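Local coordinates for protein mRNA interferase toxin YafQ (Escherichia coli, PDB 4ML2) that cleaves mRNA on the ribosome at lysine codons followed by G or A, acting as the toxin of the DinJ-YafQ toxin-antitoxin pair to inhibit translation elongation, at residues E68-L73 against T87-A92. Numbering follows the deposited sequence.
Sequences EPDWIL and TGTHAA. With SO4 (sulfate ion), chain D; SO4 (sulfate ion), chain B.
Asp70 grips His90 with a single oxygen, OD1, which takes the ring N-H of His90 ND1 at 2.7 Å on the anti side of the carboxylate oxygen and the backbone N-H of His90 at 2.9 Å on the syn side, both somewhat out of the carboxylate plane. The backbone bond is nearly straight, and carboxylate and imidazole lie almost coplanar, 9° apart. The other oxygen, OD2, rests against Thr89 CB and CG2 and reaches Ala91 N through a water. Ile72 covers one face of the ring in a CH-pi contact: CG1, beside its own backbone N (chi1 -58°), sits 3.9 Å from the ring centroid, almost on the normal. On the far side of the ring from Asp70, His90 NE2 bonds to O4 of a sulfate, 2.7 Å away. His90 is the inferred proton donor of this RelE-family nuclease, a geometry consistent with Asp70 setting the rotation of the ring; the sulfate, probably from the crystallisation liquor, may mark where an RNA phosphate sits. Strands 71-77 and 81-88 form an antiparallel hairpin, with Ile72 and Gly88 a hydrogen-bonded pair. Ile72 O accepts twice, from Gly88 N and, above the carbonyl plane, from Thr87 OG1 at 2.8 Å. That hydroxyl also receives a weak, bent bond from Trp71 NE1, whose indole packs on helix 29-40. Thr89 N-caps helix 90-94: its OG1 accepts from Ala92 N at 3.0 Å and donates to another sulfate.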
loop_
_atom_site.group_PDB
_atom_site.type_symbol
_atom_site.label_atom_id
_atom_site.label_comp_id
_atom_site.label_asym_id
_atom_site.label_seq_id
_atom_site.Cartn_x
_atom_site.Cartn_y
_atom_site.Cartn_z
ATOM N N GLU A 68 2.244 -7.932 5.386
ATOM C CA GLU A 68 2.206 -9.140 6.224
ATOM C C GLU A 68 0.853 -9.801 5.966
ATOM O O GLU A 68 0.013 -9.210 5.286
ATOM C CB GLU A 68 2.348 -8.765 7.706
ATOM C CG GLU A 68 3.689 -8.157 8.053
ATOM C CD GLU A 68 3.775 -7.689 9.484
ATOM O OE1 GLU A 68 2.763 -7.775 10.208
ATOM O OE2 GLU A 68 4.864 -7.214 9.887
ATOM N N PRO A 69 0.626 -11.023 6.492
ATOM C CA PRO A 69 -0.639 -11.686 6.159
ATOM C C PRO A 69 -1.894 -10.872 6.473
ATOM O O PRO A 69 -2.859 -10.958 5.706
ATOM C CB PRO A 69 -0.585 -12.972 6.989
ATOM C CG PRO A 69 0.892 -13.294 7.006
ATOM C CD PRO A 69 1.564 -11.946 7.166
ATOM N N ASP A 70 -1.886 -10.094 7.553
ATOM C CA ASP A 70 -3.005 -9.206 7.829
ATOM C C ASP A 70 -2.527 -7.762 7.941
ATOM O O ASP A 70 -3.016 -6.989 8.772
ATOM C CB ASP A 70 -3.773 -9.645 9.077
ATOM C CG ASP A 70 -5.087 -8.910 9.244
ATOM O OD1 ASP A 70 -5.718 -8.540 8.229
ATOM O OD2 ASP A 70 -5.503 -8.691 10.406
ATOM N N TRP A 71 -1.573 -7.396 7.087
ATOM C CA TRP A 71 -1.188 -5.991 6.954
ATOM C C TRP A 71 -1.096 -5.696 5.472
ATOM O O TRP A 71 -0.155 -6.136 4.795
ATOM C CB TRP A 71 0.145 -5.712 7.645
ATOM C CG TRP A 71 0.579 -4.260 7.630
ATOM C CD1 TRP A 71 -0.133 -3.176 7.184
ATOM C CD2 TRP A 71 1.834 -3.748 8.099
ATOM N NE1 TRP A 71 0.607 -2.019 7.352
ATOM C CE2 TRP A 71 1.820 -2.346 7.903
ATOM C CE3 TRP A 71 2.974 -4.344 8.650
ATOM C CZ2 TRP A 71 2.905 -1.532 8.251
ATOM C CZ3 TRP A 71 4.047 -3.534 8.993
ATOM C CH2 TRP A 71 4.005 -2.145 8.794
ATOM N N ILE A 72 -2.097 -4.964 4.993
ATOM C CA ILE A 72 -2.300 -4.716 3.572
ATOM C C ILE A 72 -1.917 -3.286 3.223
ATOM O O ILE A 72 -2.096 -2.370 4.030
ATOM C CB ILE A 72 -3.778 -4.981 3.199
ATOM C CG1 ILE A 72 -4.164 -6.433 3.549
ATOM C CG2 ILE A 72 -4.072 -4.643 1.721
ATOM C CD1 ILE A 72 -3.356 -7.492 2.822
ATOM N N LEU A 73 -1.338 -3.105 2.036
ATOM C CA LEU A 73 -1.165 -1.785 1.439
ATOM C C LEU A 73 -2.100 -1.673 0.240
ATOM O O LEU A 73 -2.073 -2.518 -0.659
ATOM C CB LEU A 73 0.284 -1.595 0.975
ATOM C CG LEU A 73 0.517 -0.321 0.156
ATOM C CD1 LEU A 73 0.307 0.911 1.024
ATOM C CD2 LEU A 73 1.915 -0.311 -0.482
ATOM N N THR A 87 -3.350 1.767 4.532
ATOM C CA THR A 87 -2.636 0.597 5.026
ATOM C C THR A 87 -3.183 0.168 6.383
ATOM O O THR A 87 -3.510 1.000 7.224
ATOM C CB THR A 87 -1.096 0.791 5.032
ATOM O OG1 THR A 87 -0.459 -0.467 5.291
ATOM C CG2 THR A 87 -0.646 1.831 6.072
ATOM N N GLY A 88 -3.346 -1.135 6.562
ATOM C CA GLY A 88 -3.880 -1.668 7.807
ATOM C C GLY A 88 -4.373 -3.086 7.636
ATOM O O GLY A 88 -3.979 -3.795 6.698
ATOM N N THR A 89 -5.236 -3.516 8.549
ATOM C CA THR A 89 -5.785 -4.858 8.479
ATOM C C THR A 89 -6.820 -5.017 7.371
ATOM O O THR A 89 -7.350 -4.039 6.825
ATOM C CB THR A 89 -6.476 -5.231 9.796
ATOM O OG1 THR A 89 -7.551 -4.313 10.021
ATOM C CG2 THR A 89 -5.483 -5.144 10.951
ATOM N N HIS A 90 -7.142 -6.267 7.070
ATOM C CA HIS A 90 -8.275 -6.558 6.196
ATOM C C HIS A 90 -9.556 -5.937 6.747
ATOM O O HIS A 90 -10.352 -5.374 5.992
ATOM C CB HIS A 90 -8.478 -8.069 6.049
ATOM C CG HIS A 90 -7.448 -8.751 5.199
ATOM N ND1 HIS A 90 -6.302 -9.309 5.721
ATOM C CD2 HIS A 90 -7.414 -8.997 3.867
ATOM C CE1 HIS A 90 -5.601 -9.864 4.744
ATOM N NE2 HIS A 90 -6.252 -9.685 3.611
ATOM N N ALA A 91 -9.780 -6.050 8.056
ATOM C CA ALA A 91 -11.025 -5.544 8.626
ATOM C C ALA A 91 -11.130 -4.033 8.451
ATOM O O ALA A 91 -12.186 -3.515 8.067
ATOM C CB ALA A 91 -11.125 -5.917 10.094
ATOM N N ALA A 92 -10.031 -3.328 8.707
ATOM C CA ALA A 92 -10.044 -1.873 8.611
ATOM C C ALA A 92 -10.233 -1.409 7.169
ATOM O O ALA A 92 -11.006 -0.487 6.894
ATOM C CB ALA A 92 -8.751 -1.299 9.173
HETATM S S SO4 D . -8.862 -2.633 12.981
HETATM O O1 SO4 D . -7.914 -1.599 12.556
HETATM O O2 SO4 D . -8.505 -3.923 12.416
HETATM O O3 SO4 D . -10.211 -2.267 12.539
HETATM O O4 SO4 D . -8.823 -2.703 14.443
HETATM S S SO4 B . -6.224 -10.093 0.138
HETATM O O1 SO4 B . -7.448 -10.690 -0.397
HETATM O O2 SO4 B . -5.208 -10.120 -0.916
HETATM O O3 SO4 B . -6.443 -8.750 0.637
HETATM O O4 SO4 B . -5.753 -10.930 1.237
HETATM O O HOH W 1 -8.326 -8.026 10.253
#